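Local coordinates for protein maltose operon transcriptional repressor (Staphylococcus aureus subsp. aureus Mu50, PDB 3HCW) that probably represses maltose-operon transcription, its C-terminal fragment having the periplasmic-binding-protein-like fold that senses sugars in LacI-type repressors, at residues M92-V96 with A257-I261; F108-D114 with V269-I275; V60-I64 with M86-M92. Residues are numbered along the deposited sequence.

Contact 1: M92-V96 with A257-I261; sequences MPFIV and AILNI
In the three-layered alpha/beta/alpha subdomain of a periplasmic-binding-protein-like fold, a helix lies against one face of a parallel sheet. Here strand 94-96 packs against helix 257-261, nearly antiparallel to it, at a signed crossing angle of 154° and with 8.4 Å between the short axes. The CA atoms of Ile95 and Ile258 are 6.2 Å apart, those of Pro93 and Ile261 7.7 Å. The strand is extended (phi/psi -118/152 at Ile95), so its side chains alternate: Ile95 points at the helix, whereas Phe94 points away and stacks its ring on Phe108.

Ile95 gives up the most surface. Beta-branched and apolar, it suits a strand in a buried layer. Its chi1 of -108°, between wells, with chi2 p, sets CD1 3.9 Å from Ile258 CD1, while Ile95 CG1 meets Ala257 CB at 3.8 Å; the small alanine side chain lets Ile95 lie against this side of the helix. Ile258, with rotamer t,p, starts sideways but extends CD1 over the strand backbone, 4.0 Å from Phe94 CA and 4.3 Å from Pro93 C, and also touches Ala71 and Ile73 of the adjacent strand. One turn on, tied by the bond from Ile261 N to Ala257 O (3.0 Å), Ile261 faces the sheet. Pro93, just before the strand, needs no partner for an N-H and puts CB 4.4 Å from Ile261 CG2. No hydrogen bond crosses this interface, which rests on apolar side chains; its tightest pair is Ile95 CD1 against Ile261 CD1, at 3.7 Å.

Contact 2: F108-D114 with V269-I275; sequences FTHIDND and VIELVII
Thr109 OG1 donates to Ile270 O at 2.7 Å, just ahead of a regular ladder. His110 N bonds to Glu271 O (3.1 Å) and His110 O accepts Val273 N (2.8 Å); Asp112 N then bonds to Val273 O (2.9 Å) and Asp112 O accepts Ile275 N (2.9 Å). Asn113 ND2 reaches Ile275 O at 3.1 Å, besides its stronger partner Ile245 O, and a water links Asp114 N (2.9 Å) to Ile275 O (2.5 Å). Bonding to the residues on both sides of its partner is the signature of parallel strands, here paired His110-Leu272, Ile111-Val273 and Asp112-Ile274, with axes 4.7 Å apart and crossing at -26°. Strand 272-275 thus joins the parallel sheet of a periplasmic-binding-protein-like subdomain. Asp112 OD1 and Asn113 OD1 hydrogen-bond a glycerol, probably from the crystallisation liquor; Asp114 caps Leu117 N. Toward helix 247-263, beta-branched residues, suited to a buried strand face, pack: Ile111 CG1 on Val273 CB at 3.9 Å, Ile111 CG2 on Ile275 CD1 at 3.6 Å.

Contact 3: V60-I64 with M86-M92; sequences VYKMI and MLIDESM
Met86, in the last turns of its helix, points at helix 60-64 with an extended t,t,m chain. Its flexible thioether fits between two neighbours, Met86 SD lying 4.0 Å from Val60 CG1 and 3.8 Å from Tyr61 CB. Leu87 starts sideways, but its m,t rotamer brings CD2 within 4.0 Å of Val60 CG1 and 3.8 Å of Ile64 CD1; its branched end also rests on Phe72 and Leu74 of the sheet. Glu90 leaves helical geometry while still bonding its N to Met86 O (2.9 Å). Its carboxylate lies at the partly exposed margin, where Glu90 OE2 packs 3.3 Å from Tyr61 CE1 and 3.4 Å from Ile64 CG2 without a hydrogen bond. Ser91 takes left-handed backbone angles (54/27) and turns the chain, so that Met92 N bonds to Leu87 O (3.0 Å), the 6→1 bond found in Schellman motifs. Met92 thereby points back, its CG 3.8 Å from Ile64 CD1. The register runs in the same sense on both sides, Tyr61 facing Met86 (CA-CA 7.7 Å) and Ile64 facing Glu90 (7.8 Å), as in neighbouring helices of consecutive beta-alpha-beta crossovers covering one face of a Rossmann-like sheet.

In the fold
From the N terminus, contact 3 closes first: a connection of 21 residues that includes strand 71-74 brings helix 82-89 back beside helix 53-65. The chain then passes through Met92, shared with contact 1, into strand 94-97, and on to strand 110-113, where contact 2 opens. Contacts 1 and 2 stay open while the chain runs through strands 133-139, 163-169, 194-198 and 222-227 and returns. Helix 247-263 then closes contact 1, and strand 272-280 closes contact 2, so these two cross. Contacts 3 and 1 lie on opposite faces of one sheet, and contact 2 widens it. Phe94, Phe108 and Ile88 touch one another and join all three neighbourhoods.

Contact 1: M92-V96 with A257-I261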
# COMPACT_ATOMS: atom_id res chain seq x y z
N MET A 92 17.70 -27.38 1.89
CA MET A 92 17.31 -26.39 0.89
C MET A 92 18.18 -25.13 0.98
O MET A 92 18.35 -24.59 2.07
CB MET A 92 15.83 -26.02 1.04
CG MET A 92 14.85 -27.11 0.61
SD MET A 92 15.06 -27.69 -1.08
CE MET A 92 14.81 -26.20 -2.06
N PRO A 93 18.74 -24.68 -0.16
CA PRO A 93 19.49 -23.42 -0.20
C PRO A 93 18.56 -22.25 0.08
O PRO A 93 17.42 -22.25 -0.39
CB PRO A 93 19.97 -23.35 -1.66
CG PRO A 93 19.91 -24.75 -2.16
CD PRO A 93 18.71 -25.33 -1.48
N PHE A 94 19.02 -21.28 0.88
CA PHE A 94 18.20 -20.11 1.20
C PHE A 94 18.95 -18.82 1.53
O PHE A 94 20.15 -18.83 1.81
CB PHE A 94 17.13 -20.42 2.27
CG PHE A 94 17.68 -20.76 3.63
CD1 PHE A 94 18.00 -22.07 3.95
CD2 PHE A 94 17.81 -19.78 4.60
CE1 PHE A 94 18.48 -22.40 5.21
CE2 PHE A 94 18.29 -20.10 5.87
CZ PHE A 94 18.63 -21.42 6.17
N ILE A 95 18.21 -17.72 1.47
CA ILE A 95 18.65 -16.42 1.96
C ILE A 95 17.68 -16.02 3.08
O ILE A 95 16.54 -16.48 3.10
CB ILE A 95 18.68 -15.35 0.81
CG1 ILE A 95 20.11 -15.02 0.42
CG2 ILE A 95 18.05 -14.04 1.20
CD1 ILE A 95 20.86 -16.16 -0.14
N VAL A 96 18.15 -15.22 4.03
CA VAL A 96 17.27 -14.63 5.02
C VAL A 96 17.34 -13.12 4.91
O VAL A 96 18.43 -12.54 4.88
CB VAL A 96 17.64 -15.07 6.46
CG1 VAL A 96 16.68 -14.45 7.48
CG2 VAL A 96 17.65 -16.59 6.58
N ALA A 257 21.84 -12.46 -4.42
CA ALA A 257 22.52 -13.43 -3.54
C ALA A 257 22.09 -14.87 -3.81
O ALA A 257 22.93 -15.75 -3.93
CB ALA A 257 22.29 -13.10 -2.07
N ILE A 258 20.78 -15.10 -3.90
CA ILE A 258 20.26 -16.46 -4.07
C ILE A 258 20.62 -17.04 -5.45
O ILE A 258 20.93 -18.23 -5.56
CB ILE A 258 18.73 -16.55 -3.74
CG1 ILE A 258 18.27 -18.00 -3.54
CG2 ILE A 258 17.89 -15.79 -4.77
CD1 ILE A 258 19.03 -18.78 -2.44
N LEU A 259 20.63 -16.17 -6.46
CA LEU A 259 21.05 -16.50 -7.82
C LEU A 259 22.52 -16.90 -7.86
O LEU A 259 22.89 -17.84 -8.56
CB LEU A 259 20.84 -15.30 -8.74
CG LEU A 259 19.62 -15.22 -9.66
CD1 LEU A 259 18.38 -15.93 -9.11
CD2 LEU A 259 19.33 -13.75 -10.02
N ASN A 260 23.33 -16.19 -7.08
CA ASN A 260 24.76 -16.45 -6.99
C ASN A 260 25.04 -17.76 -6.26
O ASN A 260 25.93 -18.51 -6.65
CB ASN A 260 25.49 -15.28 -6.32
CG ASN A 260 25.59 -14.03 -7.22
OD1 ASN A 260 26.12 -13.00 -6.79
ND2 ASN A 260 25.07 -14.11 -8.44
N ILE A 261 24.25 -18.05 -5.23
CA ILE A 261 24.32 -19.33 -4.53
C ILE A 261 23.98 -20.49 -5.49
O ILE A 261 24.68 -21.50 -5.51
CB ILE A 261 23.46 -19.32 -3.24
CG1 ILE A 261 24.07 -18.35 -2.22
CG2 ILE A 261 23.33 -20.72 -2.64
CD1 ILE A 261 23.62 -18.53 -0.79

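Contact 2: F108-D114 with V269-I275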
# COMPACT_ATOMS: atom_id res chain seq x y z
N PHE A 108 24.74 -19.22 6.42
CA PHE A 108 23.65 -18.73 5.57
C PHE A 108 23.67 -17.22 5.38
O PHE A 108 23.71 -16.47 6.35
CB PHE A 108 22.31 -19.20 6.13
CG PHE A 108 22.25 -20.69 6.34
CD1 PHE A 108 22.14 -21.55 5.25
CD2 PHE A 108 22.36 -21.23 7.62
CE1 PHE A 108 22.11 -22.94 5.44
CE2 PHE A 108 22.34 -22.61 7.82
CZ PHE A 108 22.21 -23.47 6.73
N THR A 109 23.66 -16.79 4.12
CA THR A 109 23.67 -15.37 3.78
C THR A 109 22.44 -14.65 4.32
O THR A 109 21.31 -15.10 4.13
CB THR A 109 23.80 -15.16 2.26
OG1 THR A 109 25.08 -15.63 1.84
CG2 THR A 109 23.70 -13.68 1.89
N HIS A 110 22.69 -13.55 5.03
CA HIS A 110 21.64 -12.66 5.51
C HIS A 110 21.75 -11.29 4.84
O HIS A 110 22.85 -10.80 4.57
CB HIS A 110 21.73 -12.49 7.02
CG HIS A 110 21.23 -13.66 7.80
ND1 HIS A 110 20.11 -13.60 8.61
CD2 HIS A 110 21.69 -14.93 7.91
CE1 HIS A 110 19.91 -14.77 9.18
NE2 HIS A 110 20.86 -15.60 8.77
N ILE A 111 20.60 -10.68 4.58
CA ILE A 111 20.54 -9.33 4.03
C ILE A 111 19.69 -8.49 4.98
O ILE A 111 18.54 -8.80 5.23
CB ILE A 111 19.97 -9.32 2.57
CG1 ILE A 111 20.99 -9.92 1.58
CG2 ILE A 111 19.67 -7.92 2.11
CD1 ILE A 111 20.76 -11.35 1.26
N ASP A 112 20.28 -7.44 5.54
CA ASP A 112 19.58 -6.63 6.54
C ASP A 112 19.89 -5.14 6.36
O ASP A 112 20.78 -4.78 5.57
CB ASP A 112 20.01 -7.10 7.93
CG ASP A 112 18.94 -6.89 9.00
OD1 ASP A 112 17.82 -6.46 8.68
OD2 ASP A 112 19.24 -7.16 10.18
N ASN A 113 19.13 -4.29 7.05
CA ASN A 113 19.58 -2.94 7.38
C ASN A 113 20.29 -3.04 8.71
O ASN A 113 20.15 -4.05 9.43
CB ASN A 113 18.39 -1.99 7.56
CG ASN A 113 17.52 -1.88 6.33
OD1 ASN A 113 16.35 -2.28 6.36
ND2 ASN A 113 18.07 -1.33 5.26
N ASP A 114 21.02 -1.98 9.08
CA ASP A 114 21.52 -1.84 10.44
C ASP A 114 20.42 -1.15 11.24
O ASP A 114 20.26 0.07 11.20
CB ASP A 114 22.86 -1.07 10.47
CG ASP A 114 23.52 -1.05 11.86
OD1 ASP A 114 24.72 -0.72 11.95
OD2 ASP A 114 22.85 -1.35 12.87
N VAL A 269 30.63 -18.14 0.95
CA VAL A 269 29.57 -17.50 1.75
C VAL A 269 29.84 -16.03 2.12
O VAL A 269 30.85 -15.70 2.75
CB VAL A 269 29.28 -18.29 3.06
CG1 VAL A 269 27.96 -17.85 3.68
CG2 VAL A 269 29.26 -19.80 2.80
N ILE A 270 28.93 -15.15 1.70
CA ILE A 270 28.88 -13.78 2.19
C ILE A 270 27.93 -13.83 3.38
O ILE A 270 26.75 -14.06 3.20
CB ILE A 270 28.32 -12.79 1.13
CG1 ILE A 270 29.03 -12.95 -0.23
CG2 ILE A 270 28.38 -11.36 1.64
CD1 ILE A 270 30.46 -12.41 -0.30
N GLU A 271 28.45 -13.63 4.60
CA GLU A 271 27.66 -13.84 5.82
C GLU A 271 26.52 -12.84 6.04
O GLU A 271 25.44 -13.22 6.51
CB GLU A 271 28.56 -13.86 7.06
CG GLU A 271 29.30 -15.17 7.28
CD GLU A 271 29.95 -15.27 8.66
OE1 GLU A 271 31.05 -15.85 8.76
OE2 GLU A 271 29.35 -14.77 9.64
N LEU A 272 26.77 -11.57 5.71
CA LEU A 272 25.83 -10.49 6.01
C LEU A 272 26.01 -9.32 5.05
O LEU A 272 27.11 -8.81 4.89
CB LEU A 272 26.01 -10.02 7.46
CG LEU A 272 25.10 -8.94 8.07
CD1 LEU A 272 23.63 -9.30 7.97
CD2 LEU A 272 25.47 -8.70 9.52
N VAL A 273 24.92 -8.94 4.39
CA VAL A 273 24.96 -7.79 3.50
C VAL A 273 24.15 -6.69 4.17
O VAL A 273 22.99 -6.90 4.54
CB VAL A 273 24.42 -8.11 2.08
CG1 VAL A 273 24.43 -6.87 1.19
CG2 VAL A 273 25.22 -9.25 1.42
N ILE A 274 24.76 -5.53 4.36
CA ILE A 274 24.11 -4.42 5.04
C ILE A 274 23.74 -3.31 4.03
O ILE A 274 24.58 -2.82 3.28
CB ILE A 274 24.96 -3.91 6.24
CG1 ILE A 274 25.10 -5.00 7.32
CG2 ILE A 274 24.40 -2.60 6.83
CD1 ILE A 274 23.87 -5.20 8.25
N ILE A 275 22.46 -2.95 4.01
CA ILE A 275 21.93 -1.87 3.18
C ILE A 275 21.78 -0.62 4.06
O ILE A 275 21.12 -0.67 5.10
CB ILE A 275 20.59 -2.29 2.49
CG1 ILE A 275 20.86 -3.11 1.23
CG2 ILE A 275 19.73 -1.09 2.08
CD1 ILE A 275 20.80 -4.58 1.45
O HOH W 1 21.83 0.17 7.38

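Contact 3: V60-I64 with M86-M92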
# COMPACT_ATOMS: atom_id res chain seq x y z
N VAL A 60 5.17 -24.61 3.15
CA VAL A 60 6.57 -24.59 2.75
C VAL A 60 7.07 -26.02 2.59
O VAL A 60 7.81 -26.31 1.65
CB VAL A 60 7.45 -23.77 3.73
CG1 VAL A 60 8.95 -24.05 3.51
CG2 VAL A 60 7.16 -22.27 3.58
N TYR A 61 6.65 -26.92 3.48
CA TYR A 61 7.00 -28.34 3.38
C TYR A 61 6.48 -28.98 2.10
O TYR A 61 7.16 -29.83 1.51
CB TYR A 61 6.53 -29.14 4.60
CG TYR A 61 7.03 -30.57 4.60
CD1 TYR A 61 8.35 -30.87 4.92
CD2 TYR A 61 6.17 -31.63 4.28
CE1 TYR A 61 8.81 -32.18 4.92
CE2 TYR A 61 6.62 -32.94 4.27
CZ TYR A 61 7.94 -33.21 4.59
OH TYR A 61 8.40 -34.51 4.59
N LYS A 62 5.29 -28.57 1.67
CA LYS A 62 4.72 -28.97 0.39
C LYS A 62 5.66 -28.55 -0.75
O LYS A 62 6.01 -29.39 -1.58
CB LYS A 62 3.32 -28.38 0.19
CG LYS A 62 2.57 -28.90 -1.04
CD LYS A 62 1.05 -28.77 -0.89
CE LYS A 62 0.57 -27.32 -0.82
NZ LYS A 62 0.67 -26.62 -2.14
N MET A 63 6.09 -27.29 -0.75
CA MET A 63 7.08 -26.78 -1.72
C MET A 63 8.41 -27.55 -1.73
O MET A 63 9.03 -27.68 -2.79
CB MET A 63 7.33 -25.28 -1.52
CG MET A 63 6.10 -24.41 -1.77
SD MET A 63 6.20 -22.77 -1.02
CE MET A 63 7.20 -21.91 -2.23
N ILE A 64 8.84 -28.06 -0.58
CA ILE A 64 10.05 -28.91 -0.51
C ILE A 64 9.78 -30.27 -1.16
O ILE A 64 10.47 -30.66 -2.11
CB ILE A 64 10.55 -29.23 0.95
CG1 ILE A 64 10.40 -28.05 1.93
CG2 ILE A 64 11.98 -29.81 0.93
CD1 ILE A 64 11.20 -26.81 1.63
N MET A 86 13.37 -26.12 9.16
CA MET A 86 12.89 -27.01 8.10
C MET A 86 13.84 -27.01 6.91
O MET A 86 14.31 -28.07 6.49
CB MET A 86 11.46 -26.61 7.69
CG MET A 86 10.78 -27.48 6.63
SD MET A 86 9.09 -26.92 6.36
CE MET A 86 8.30 -27.69 7.77
N LEU A 87 14.16 -25.82 6.39
CA LEU A 87 15.08 -25.67 5.26
C LEU A 87 16.51 -26.12 5.57
O LEU A 87 17.26 -26.49 4.67
CB LEU A 87 15.12 -24.22 4.77
CG LEU A 87 13.83 -23.43 4.55
CD1 LEU A 87 14.17 -21.99 4.24
CD2 LEU A 87 12.97 -24.02 3.45
N ILE A 88 16.88 -26.07 6.85
CA ILE A 88 18.17 -26.58 7.31
C ILE A 88 18.16 -28.11 7.36
O ILE A 88 19.09 -28.76 6.87
CB ILE A 88 18.59 -25.94 8.67
CG1 ILE A 88 19.06 -24.50 8.43
CG2 ILE A 88 19.69 -26.75 9.36
CD1 ILE A 88 19.06 -23.62 9.67
N ASP A 89 17.09 -28.68 7.93
CA ASP A 89 16.90 -30.13 7.99
C ASP A 89 16.84 -30.78 6.61
O ASP A 89 17.46 -31.83 6.38
CB ASP A 89 15.61 -30.48 8.76
CG ASP A 89 15.73 -30.26 10.26
OD1 ASP A 89 14.75 -29.78 10.87
OD2 ASP A 89 16.81 -30.57 10.82
N GLU A 90 16.12 -30.14 5.69
CA GLU A 90 15.85 -30.72 4.37
C GLU A 90 16.76 -30.15 3.27
O GLU A 90 16.40 -30.19 2.09
CB GLU A 90 14.37 -30.58 4.03
CG GLU A 90 13.46 -30.98 5.20
CD GLU A 90 12.37 -31.96 4.82
OE1 GLU A 90 12.01 -32.79 5.68
OE2 GLU A 90 11.87 -31.90 3.67
N SER A 91 17.92 -29.64 3.69
CA SER A 91 19.03 -29.21 2.82
C SER A 91 18.73 -28.21 1.70
O SER A 91 19.43 -28.17 0.68
CB SER A 91 19.77 -30.43 2.26
OG SER A 91 20.61 -31.00 3.25
N MET A 92 17.70 -27.38 1.89
CA MET A 92 17.31 -26.39 0.89
C MET A 92 18.18 -25.13 0.98
O MET A 92 18.35 -24.59 2.07
CB MET A 92 15.83 -26.02 1.04
CG MET A 92 14.85 -27.11 0.61
SD MET A 92 15.06 -27.69 -1.08
CE MET A 92 14.81 -26.20 -2.06